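DNA ligase D 3'-phosphoesterase domain-containing protein (Methanocella paludicola, PDB 5DMP) probably acts as a 3'-phosphoesterase that trims phosphate-bearing DNA ends during archaeal non-homologous end joining. Local coordinates at residues I5-K10 / G26-W31; L20-G25 / G104-F109; I122-I127 / G131-K136. One frame throughout, in Å; residues are numbered along the deposited sequence.

Interaction 1: residues I5-K10 / G26-W31; sequences IYVIQK and GVLKSW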
loop_
_atom_site.group_PDB
_atom_site.type_symbol
_atom_site.label_atom_id
_atom_site.label_comp_id
_atom_site.label_asym_id
_atom_site.label_seq_id
_atom_site.Cartn_x
_atom_site.Cartn_y
_atom_site.Cartn_z
ATOM N N ILE A 5 -10.360 4.349 -2.879
ATOM C CA ILE A 5 -9.044 4.887 -2.607
ATOM C C ILE A 5 -7.992 3.787 -2.453
ATOM O O ILE A 5 -8.233 2.762 -1.804
ATOM C CB ILE A 5 -9.113 5.704 -1.294
ATOM C CG1 ILE A 5 -9.792 7.028 -1.565
ATOM C CG2 ILE A 5 -7.738 6.035 -0.659
ATOM C CD1 ILE A 5 -10.338 7.516 -0.239
ATOM N N TYR A 6 -6.806 4.068 -3.011
ATOM C CA TYR A 6 -5.516 3.362 -2.708
ATOM C C TYR A 6 -4.614 4.479 -2.171
ATOM O O TYR A 6 -4.589 5.635 -2.719
ATOM C CB TYR A 6 -4.993 2.773 -4.048
ATOM C CG TYR A 6 -3.512 2.910 -4.184
ATOM C CD1 TYR A 6 -2.658 2.128 -3.358
ATOM C CD2 TYR A 6 -2.952 3.798 -5.101
ATOM C CE1 TYR A 6 -1.259 2.266 -3.423
ATOM C CE2 TYR A 6 -1.535 3.962 -5.187
ATOM C CZ TYR A 6 -0.701 3.185 -4.361
ATOM O OH TYR A 6 0.679 3.334 -4.469
ATOM N N VAL A 7 -3.900 4.198 -1.086
ATOM C CA VAL A 7 -2.903 5.155 -0.580
ATOM C C VAL A 7 -1.737 4.373 0.031
ATOM O O VAL A 7 -1.925 3.264 0.571
ATOM C CB VAL A 7 -3.568 6.088 0.497
ATOM C CG1 VAL A 7 -4.205 5.268 1.643
ATOM C CG2 VAL A 7 -2.561 7.168 1.002
ATOM N N ILE A 8 -0.540 4.944 -0.047
ATOM C CA ILE A 8 0.576 4.468 0.732
ATOM C C ILE A 8 1.091 5.674 1.503
ATOM O O ILE A 8 1.406 6.754 0.902
ATOM C CB ILE A 8 1.742 3.944 -0.180
ATOM C CG1 ILE A 8 1.272 2.600 -0.856
ATOM C CG2 ILE A 8 3.000 3.755 0.716
ATOM C CD1 ILE A 8 2.262 1.932 -1.869
ATOM N N GLN A 9 1.230 5.488 2.805
ATOM C CA GLN A 9 1.880 6.533 3.613
ATOM C C GLN A 9 3.261 6.019 3.988
ATOM O O GLN A 9 3.417 4.842 4.342
ATOM C CB GLN A 9 1.049 6.839 4.830
ATOM C CG GLN A 9 -0.101 7.819 4.457
ATOM C CD GLN A 9 -1.342 7.670 5.285
ATOM O OE1 GLN A 9 -1.855 6.566 5.537
ATOM N NE2 GLN A 9 -1.915 8.832 5.673
ATOM N N LYS A 10 4.255 6.894 3.868
ATOM C CA LYS A 10 5.625 6.549 4.310
ATOM C C LYS A 10 5.696 7.047 5.747
ATOM O O LYS A 10 5.298 8.206 6.078
ATOM C CB LYS A 10 6.674 7.206 3.379
ATOM C CG LYS A 10 8.123 6.821 3.756
ATOM C CD LYS A 10 9.080 7.463 2.731
ATOM C CE LYS A 10 10.563 7.138 3.073
ATOM N NZ LYS A 10 11.399 7.866 2.066
ATOM N N GLY A 26 -16.361 0.398 3.527
ATOM C CA GLY A 26 -16.422 1.686 4.184
ATOM C C GLY A 26 -15.211 2.094 4.998
ATOM O O GLY A 26 -15.287 3.049 5.705
ATOM N N VAL A 27 -14.093 1.379 4.936
ATOM C CA VAL A 27 -12.911 1.775 5.739
ATOM C C VAL A 27 -11.662 1.590 4.838
ATOM O O VAL A 27 -11.809 1.091 3.743
ATOM C CB VAL A 27 -12.707 0.903 6.992
ATOM C CG1 VAL A 27 -13.887 1.093 7.988
ATOM C CG2 VAL A 27 -12.487 -0.560 6.650
ATOM N N LEU A 28 -10.486 1.909 5.363
ATOM C CA LEU A 28 -9.241 1.636 4.638
ATOM C C LEU A 28 -8.620 0.402 5.313
ATOM O O LEU A 28 -8.116 0.478 6.441
ATOM C CB LEU A 28 -8.293 2.859 4.836
ATOM C CG LEU A 28 -8.820 4.142 4.170
ATOM C CD1 LEU A 28 -7.798 5.297 4.331
ATOM C CD2 LEU A 28 -9.165 4.020 2.693
ATOM N N LYS A 29 -8.653 -0.759 4.640
ATOM C CA LYS A 29 -7.941 -1.933 5.115
ATOM C C LYS A 29 -6.434 -1.695 4.938
ATOM O O LYS A 29 -6.040 -1.192 3.883
ATOM C CB LYS A 29 -8.352 -3.178 4.237
ATOM C CG LYS A 29 -9.846 -3.512 4.134
ATOM C CD LYS A 29 -10.463 -3.791 5.516
ATOM C CE LYS A 29 -9.802 -4.957 6.197
ATOM N NZ LYS A 29 -10.631 -5.209 7.433
ATOM N N SER A 30 -5.622 -2.024 5.947
ATOM C CA SER A 30 -4.287 -1.459 6.035
ATOM C C SER A 30 -3.283 -2.592 6.269
ATOM O O SER A 30 -3.572 -3.542 6.987
ATOM C CB SER A 30 -4.213 -0.474 7.195
ATOM O OG SER A 30 -5.116 0.620 6.885
ATOM N N TRP A 31 -2.076 -2.395 5.772
ATOM C CA TRP A 31 -0.961 -3.299 6.030
ATOM C C TRP A 31 0.282 -2.464 6.224
ATOM O O TRP A 31 0.491 -1.446 5.509
ATOM C CB TRP A 31 -0.713 -4.189 4.803
ATOM C CG TRP A 31 -1.754 -5.234 4.451
ATOM C CD1 TRP A 31 -1.681 -6.611 4.748
ATOM C CD2 TRP A 31 -2.965 -5.058 3.697
ATOM N NE1 TRP A 31 -2.798 -7.246 4.224
ATOM C CE2 TRP A 31 -3.597 -6.335 3.587
ATOM C CE3 TRP A 31 -3.604 -3.943 3.093
ATOM C CZ2 TRP A 31 -4.824 -6.524 2.885
ATOM C CZ3 TRP A 31 -4.802 -4.108 2.457
ATOM C CH2 TRP A 31 -5.445 -5.407 2.379
#
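I5 and L28 mark the nearest approach of two strands, 5-12 and 27-33, that run in the same direction but are not hydrogen-bonded to each other. Their CA atoms lie 7.9 Å apart, because strand 16-24 runs between them and pairs antiparallel with both. What passes across is therefore entirely side chain, and entirely apolar: a small buried patch of about 98 Å² made by I5, V7 and L28.

L28 does the reaching. Its CB leaves the strand at an angle to the segment 5-10, and the fork at CG then spreads over that segment, with CG anti to the carbonyl carbon (chi1 -66°) and one methyl given to each partner. CD2 meets I5 CG2 at 4.2 Å, the two side chains crossing obliquely. CD1 looks toward V7 CG1 at 4.5 Å, a looser approach. I5 turns its CB toward L28, while I55 and A58 also touch it from the loops.

Next to this patch the strand becomes polar. S30 OG donates to L28 O at 3.0 Å, coming in from well above the carbonyl plane rather than along a lone pair. The same hydroxyl is hydrogen-bonded to R21 NH1, and Q9 OE1 takes R21 NE, so each outer strand holds one part of the central strand's arginine. Those two bonds fix how the guanidinium is turned, making S30 and Q9 second-shell residues to a ligand-binding side chain.

The L28 side chain lies about 10 Å from the bound oxido(dioxo)vanadium. Three consecutive strands joined in this way form an antiparallel beta meander, whose middle strand 16-24 carries R21 of the vanadium-binding pocket, with I5, V7 and L28 packed beside it.

Interaction 2: residues L20-G25 / G104-F109; sequences LRLEMG and GKIEVF. With VN4 (oxido(dioxo)vanadium), chain J.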
loop_
_atom_site.group_PDB
_atom_site.type_symbol
_atom_site.label_atom_id
_atom_site.label_comp_id
_atom_site.label_asym_id
_atom_site.label_seq_id
_atom_site.Cartn_x
_atom_site.Cartn_y
_atom_site.Cartn_z
ATOM N N LEU A 20 0.370 0.503 3.483
ATOM C CA LEU A 20 -0.473 0.421 2.307
ATOM C C LEU A 20 -1.957 0.323 2.726
ATOM O O LEU A 20 -2.276 -0.461 3.624
ATOM C CB LEU A 20 -0.165 -0.909 1.543
ATOM C CG LEU A 20 -1.166 -1.310 0.483
ATOM C CD1 LEU A 20 -1.057 -0.328 -0.747
ATOM C CD2 LEU A 20 -0.775 -2.729 0.035
ATOM N N ARG A 21 -2.850 1.058 2.044
ATOM C CA ARG A 21 -4.291 0.919 2.448
ATOM C C ARG A 21 -5.170 0.895 1.239
ATOM O O ARG A 21 -4.922 1.561 0.205
ATOM C CB ARG A 21 -4.713 2.141 3.373
ATOM C CG ARG A 21 -3.640 2.614 4.294
ATOM C CD ARG A 21 -4.263 3.728 5.273
ATOM N NE ARG A 21 -3.188 4.292 6.052
ATOM C CZ ARG A 21 -2.664 3.789 7.162
ATOM N NH1 ARG A 21 -3.118 2.646 7.708
ATOM N NH2 ARG A 21 -1.686 4.399 7.732
ATOM N N LEU A 22 -6.206 0.082 1.307
ATOM C CA LEU A 22 -7.113 0.017 0.208
ATOM C C LEU A 22 -8.550 0.161 0.777
ATOM O O LEU A 22 -8.925 -0.579 1.726
ATOM C CB LEU A 22 -7.075 -1.390 -0.471
ATOM C CG LEU A 22 -5.711 -1.755 -1.108
ATOM C CD1 LEU A 22 -5.783 -3.235 -1.518
ATOM C CD2 LEU A 22 -5.467 -0.844 -2.325
ATOM N N GLU A 23 -9.339 0.991 0.126
ATOM C CA GLU A 23 -10.750 1.191 0.595
ATOM C C GLU A 23 -11.624 0.006 0.272
ATOM O O GLU A 23 -11.754 -0.378 -0.919
ATOM C CB GLU A 23 -11.279 2.400 -0.085
ATOM C CG GLU A 23 -12.744 2.681 0.338
ATOM C CD GLU A 23 -13.356 3.882 -0.357
ATOM O OE1 GLU A 23 -12.669 4.657 -1.079
ATOM O OE2 GLU A 23 -14.563 4.090 -0.120
ATOM N N MET A 24 -12.242 -0.573 1.306
ATOM C CA MET A 24 -13.359 -1.507 1.090
ATOM C C MET A 24 -14.273 -1.569 2.314
ATOM O O MET A 24 -13.825 -1.304 3.457
ATOM C CB MET A 24 -12.854 -2.913 0.750
ATOM C CG MET A 24 -11.756 -3.500 1.626
ATOM S SD MET A 24 -10.993 -5.053 1.021
ATOM C CE MET A 24 -9.410 -4.581 0.317
ATOM N N GLY A 25 -15.555 -1.879 2.075
ATOM C CA GLY A 25 -16.529 -1.980 3.180
ATOM C C GLY A 25 -16.532 -0.776 4.119
ATOM O O GLY A 25 -16.641 -0.922 5.351
ATOM N N GLY A 104 -8.075 -14.159 1.093
ATOM C CA GLY A 104 -6.602 -14.004 1.230
ATOM C C GLY A 104 -5.886 -13.919 -0.127
ATOM O O GLY A 104 -4.688 -14.255 -0.229
ATOM N N LYS A 105 -6.614 -13.483 -1.167
ATOM C CA LYS A 105 -6.008 -13.301 -2.488
ATOM C C LYS A 105 -6.571 -12.068 -3.181
ATOM O O LYS A 105 -7.685 -12.068 -3.727
ATOM C CB LYS A 105 -6.206 -14.571 -3.368
ATOM C CG LYS A 105 -5.660 -14.440 -4.794
ATOM C CD LYS A 105 -5.825 -15.824 -5.441
ATOM C CE LYS A 105 -5.503 -15.809 -6.908
ATOM N NZ LYS A 105 -5.718 -17.209 -7.380
ATOM N N ILE A 106 -5.797 -10.980 -3.146
ATOM C CA ILE A 106 -6.283 -9.738 -3.717
ATOM C C ILE A 106 -5.382 -9.434 -4.927
ATOM O O ILE A 106 -4.130 -9.462 -4.803
ATOM C CB ILE A 106 -6.111 -8.585 -2.664
ATOM C CG1 ILE A 106 -7.067 -8.792 -1.445
ATOM C CG2 ILE A 106 -6.309 -7.199 -3.308
ATOM C CD1 ILE A 106 -6.721 -7.900 -0.224
ATOM N N GLU A 107 -6.013 -9.192 -6.066
ATOM C CA GLU A 107 -5.269 -8.738 -7.288
ATOM C C GLU A 107 -5.899 -7.482 -7.799
ATOM O O GLU A 107 -7.086 -7.497 -8.179
ATOM C CB GLU A 107 -5.316 -9.839 -8.370
ATOM C CG GLU A 107 -4.690 -11.114 -7.791
ATOM C CD GLU A 107 -4.804 -12.358 -8.683
ATOM O OE1 GLU A 107 -5.754 -12.442 -9.494
ATOM O OE2 GLU A 107 -3.897 -13.238 -8.598
ATOM N N VAL A 108 -5.119 -6.374 -7.814
ATOM C CA VAL A 108 -5.695 -5.071 -8.143
ATOM C C VAL A 108 -4.780 -4.321 -9.127
ATOM O O VAL A 108 -3.535 -4.592 -9.193
ATOM C CB VAL A 108 -5.834 -4.207 -6.858
ATOM C CG1 VAL A 108 -7.047 -4.743 -6.020
ATOM C CG2 VAL A 108 -4.530 -4.139 -6.000
ATOM N N PHE A 109 -5.378 -3.405 -9.871
ATOM C CA PHE A 109 -4.604 -2.531 -10.703
ATOM C C PHE A 109 -4.530 -1.200 -9.929
ATOM O O PHE A 109 -5.569 -0.551 -9.731
ATOM C CB PHE A 109 -5.299 -2.294 -12.029
ATOM C CG PHE A 109 -4.389 -1.590 -13.018
ATOM C CD1 PHE A 109 -4.237 -0.181 -12.950
ATOM C CD2 PHE A 109 -3.630 -2.335 -13.958
ATOM C CE1 PHE A 109 -3.357 0.493 -13.826
ATOM C CE2 PHE A 109 -2.792 -1.667 -14.857
ATOM C CZ PHE A 109 -2.612 -0.273 -14.760
HETATM V V VN4 J . -0.967 4.712 11.267
HETATM O O1 VN4 J . -2.385 5.203 12.463
HETATM O O2 VN4 J . -0.096 6.338 10.689
HETATM O O3 VN4 J . -0.619 2.899 10.831
#
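The R21 guanidinium presents its edge to the oxido(dioxo)vanadium, with O3 of the ligand lying in its plane. R21 NH2 is 3.6 Å from that O3, a separation at which the guanidinium's positive charge would probably favour the oxo group. H53 NE2 and Y57 OH hydrogen-bond the ligand, while D19 offers R21 a long, weak ion pair.

The strand carrying R21 belongs to a curled antiparallel sheet, consistent with the beta-barrel core of LigD-type phosphoesterase domains. L22 and M24 point inward, toward the strand 105-111; R21 and E23 leave the opposite face, R21 toward the ligand and E23 toward H3 and the backbone of I5. Strand 105-111 is no neighbour in the sheet: the CA atoms of L22 and V108 are 9.9 Å apart, and no hydrogen bond crosses. The two strands face each other over the apolar interior, with I106 touched by both L22 and M24.

L22 CD1 approaches I106 CG2 at 4.4 Å, with V108 CG2 a little further from that same leucine methyl. I106 also packs on Y101 of helix 97-103, whose end is closed by a Schellman motif at G104.

M24 carries its CG between the backbone N and the carbonyl carbon (chi1 48°), and from there the thioether bends inward until CE sits 4.3 Å from I106 CD1.

Interaction 3: residues I122-I127 / G131-K136; sequences IRTGGI and GWLFFK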
loop_
_atom_site.group_PDB
_atom_site.type_symbol
_atom_site.label_atom_id
_atom_site.label_comp_id
_atom_site.label_asym_id
_atom_site.label_seq_id
_atom_site.Cartn_x
_atom_site.Cartn_y
_atom_site.Cartn_z
ATOM N N ILE A 122 -1.237 -11.486 -0.966
ATOM C CA ILE A 122 -1.605 -12.926 -0.772
ATOM C C ILE A 122 -1.469 -13.272 0.692
ATOM O O ILE A 122 -0.356 -13.141 1.246
ATOM C CB ILE A 122 -0.625 -13.859 -1.580
ATOM C CG1 ILE A 122 -0.720 -13.513 -3.092
ATOM C CG2 ILE A 122 -0.986 -15.377 -1.347
ATOM C CD1 ILE A 122 -2.116 -13.704 -3.663
ATOM N N ARG A 123 -2.556 -13.796 1.324
ATOM C CA ARG A 123 -2.457 -14.046 2.772
ATOM C C ARG A 123 -1.650 -15.335 3.015
ATOM O O ARG A 123 -1.742 -16.266 2.222
ATOM C CB ARG A 123 -3.821 -14.168 3.417
ATOM C CG ARG A 123 -3.658 -14.379 4.905
ATOM C CD ARG A 123 -4.996 -14.199 5.573
ATOM N NE ARG A 123 -5.917 -15.155 5.014
ATOM C CZ ARG A 123 -7.169 -14.848 4.694
ATOM N NH1 ARG A 123 -7.616 -13.591 4.836
ATOM N NH2 ARG A 123 -7.954 -15.790 4.190
ATOM N N THR A 124 -0.811 -15.355 4.056
ATOM C CA THR A 124 -0.076 -16.579 4.413
ATOM C C THR A 124 -0.576 -17.153 5.777
ATOM O O THR A 124 -1.167 -16.431 6.571
ATOM C CB THR A 124 1.438 -16.362 4.490
ATOM O OG1 THR A 124 1.812 -15.933 5.806
ATOM C CG2 THR A 124 1.945 -15.348 3.430
ATOM N N GLY A 125 -0.315 -18.428 6.061
ATOM C CA GLY A 125 -0.787 -19.020 7.331
ATOM C C GLY A 125 0.251 -18.937 8.447
ATOM O O GLY A 125 -0.079 -19.012 9.657
ATOM N N GLY A 126 1.510 -18.769 8.031
ATOM C CA GLY A 126 2.647 -18.977 8.920
ATOM C C GLY A 126 3.791 -17.975 8.866
ATOM O O GLY A 126 4.830 -18.227 9.496
ATOM N N ILE A 127 3.631 -16.860 8.127
ATOM C CA ILE A 127 4.597 -15.771 8.260
ATOM C C ILE A 127 4.218 -14.974 9.513
ATOM O O ILE A 127 2.984 -14.748 9.789
ATOM C CB ILE A 127 4.691 -14.905 6.990
ATOM C CG1 ILE A 127 5.516 -15.658 5.915
ATOM C CG2 ILE A 127 5.335 -13.548 7.273
ATOM C CD1 ILE A 127 5.569 -14.892 4.610
ATOM N N GLY A 131 1.553 -12.222 8.406
ATOM C CA GLY A 131 2.024 -11.778 7.125
ATOM C C GLY A 131 1.174 -12.088 5.899
ATOM O O GLY A 131 0.522 -13.142 5.759
ATOM N N TRP A 132 1.193 -11.137 4.978
ATOM C CA TRP A 132 0.741 -11.368 3.611
ATOM C C TRP A 132 1.953 -11.058 2.782
ATOM O O TRP A 132 2.887 -10.446 3.250
ATOM C CB TRP A 132 -0.338 -10.341 3.242
ATOM C CG TRP A 132 -1.681 -10.474 3.929
ATOM C CD1 TRP A 132 -1.924 -10.544 5.259
ATOM C CD2 TRP A 132 -2.944 -10.492 3.273
ATOM N NE1 TRP A 132 -3.298 -10.663 5.486
ATOM C CE2 TRP A 132 -3.950 -10.590 4.282
ATOM C CE3 TRP A 132 -3.322 -10.460 1.914
ATOM C CZ2 TRP A 132 -5.325 -10.632 3.978
ATOM C CZ3 TRP A 132 -4.700 -10.510 1.574
ATOM C CH2 TRP A 132 -5.697 -10.608 2.616
ATOM N N LEU A 133 1.933 -11.531 1.538
ATOM C CA LEU A 133 3.009 -11.244 0.592
ATOM C C LEU A 133 2.405 -10.125 -0.298
ATOM O O LEU A 133 1.245 -10.216 -0.673
ATOM C CB LEU A 133 3.187 -12.449 -0.327
ATOM C CG LEU A 133 3.662 -13.746 0.367
ATOM C CD1 LEU A 133 3.759 -14.826 -0.710
ATOM C CD2 LEU A 133 4.975 -13.401 1.052
ATOM N N PHE A 134 3.208 -9.111 -0.634
ATOM C CA PHE A 134 2.749 -8.024 -1.473
ATOM C C PHE A 134 3.745 -7.968 -2.654
ATOM O O PHE A 134 4.951 -7.808 -2.432
ATOM C CB PHE A 134 2.846 -6.712 -0.662
ATOM C CG PHE A 134 2.607 -5.436 -1.454
ATOM C CD1 PHE A 134 1.527 -5.301 -2.329
ATOM C CD2 PHE A 134 3.418 -4.325 -1.214
ATOM C CE1 PHE A 134 1.286 -4.098 -3.004
ATOM C CE2 PHE A 134 3.193 -3.117 -1.863
ATOM C CZ PHE A 134 2.119 -2.994 -2.780
ATOM N N PHE A 135 3.254 -8.112 -3.865
ATOM C CA PHE A 135 4.228 -8.051 -4.989
ATOM C C PHE A 135 3.595 -7.503 -6.266
ATOM O O PHE A 135 2.399 -7.651 -6.534
ATOM C CB PHE A 135 4.926 -9.464 -5.211
ATOM C CG PHE A 135 3.971 -10.558 -5.403
ATOM C CD1 PHE A 135 3.514 -10.894 -6.702
ATOM C CD2 PHE A 135 3.481 -11.300 -4.289
ATOM C CE1 PHE A 135 2.607 -11.943 -6.897
ATOM C CE2 PHE A 135 2.573 -12.341 -4.495
ATOM C CZ PHE A 135 2.126 -12.671 -5.776
ATOM N N LYS A 136 4.475 -6.909 -7.073
ATOM C CA LYS A 136 4.099 -6.569 -8.456
ATOM C C LYS A 136 3.755 -7.843 -9.204
ATOM O O LYS A 136 4.467 -8.863 -9.115
ATOM C CB LYS A 136 5.288 -5.856 -9.116
ATOM C CG LYS A 136 5.100 -5.555 -10.656
ATOM C CD LYS A 136 4.112 -4.366 -10.887
ATOM C CE LYS A 136 3.585 -4.411 -12.358
ATOM N NZ LYS A 136 2.593 -5.515 -12.646
#
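I122 and L133 form an antiparallel hydrogen-bonded pair, with R123 and W132 as the non-hydrogen-bonded pair next to it, at the closed end of the hairpin made by strands 118-123 and 132-136. I122 N donates to L133 O at 2.8 Å, in the carbonyl plane, and L133 N returns a bond to I122 O.

Past the strand, T124 grips G131 O twice: T124 N comes in the carbonyl plane at 3.1 Å, T124 OG1 from above it. The same hydroxyl accepts from I127 N, an ST motif, and G131 N closes the loop onto I127 O at 3.2 Å. G131 suits the spot, since a CB there would run into I127 CG2.

On one face of the hairpin, R123 lies over the W132 indole. Its CB stands above the six-membered ring, 3.7 Å from the centroid and 11° off the normal, a CH-pi contact. A bend at chi3 (59°) turns the guanidinium nearly upright to the ring, and its NH2 binds D102 O. W31 meets W132 edge-to-face. Replacing W132 by a serine would probably leave the aliphatic stem of R123 without its platform and open a gap beside W31.

On the other face, I122 CG1 touches F135 CE2 at 3.8 Å, and I127 CD1 meets L133 CD2 at 3.9 Å, the two side chains crossing at about a right angle.

The chemistry implies a division of labour: the paired backbone sets the register, one threonine hydroxyl ties the turn by giving one bond and taking another, and a CH-pi contact forms on one face and apolar contacts on the other.

Overall arrangement
All three contacts belong to one curled antiparallel sheet. The centres of interactions 1 and 2 are about 9 Å apart, and strand 16-24 connects the two: it lies between the strands of interaction 1 and supplies one segment of interaction 2. Along the chain their segments alternate (5-10, 20-25, 26-31, 104-109). Interaction 3 comes last, its centre about 13 Å from that of interaction 2 and about 17 Å from that of interaction 1. Strands 105-111 and 118-123 are sheet neighbours, linking 2 to 3, while W31 against W132 links 1 to 3. The sheet thus carries the vanadium pocket on one side of strand 16-24, an apolar interior on the other, and a hairpin further off.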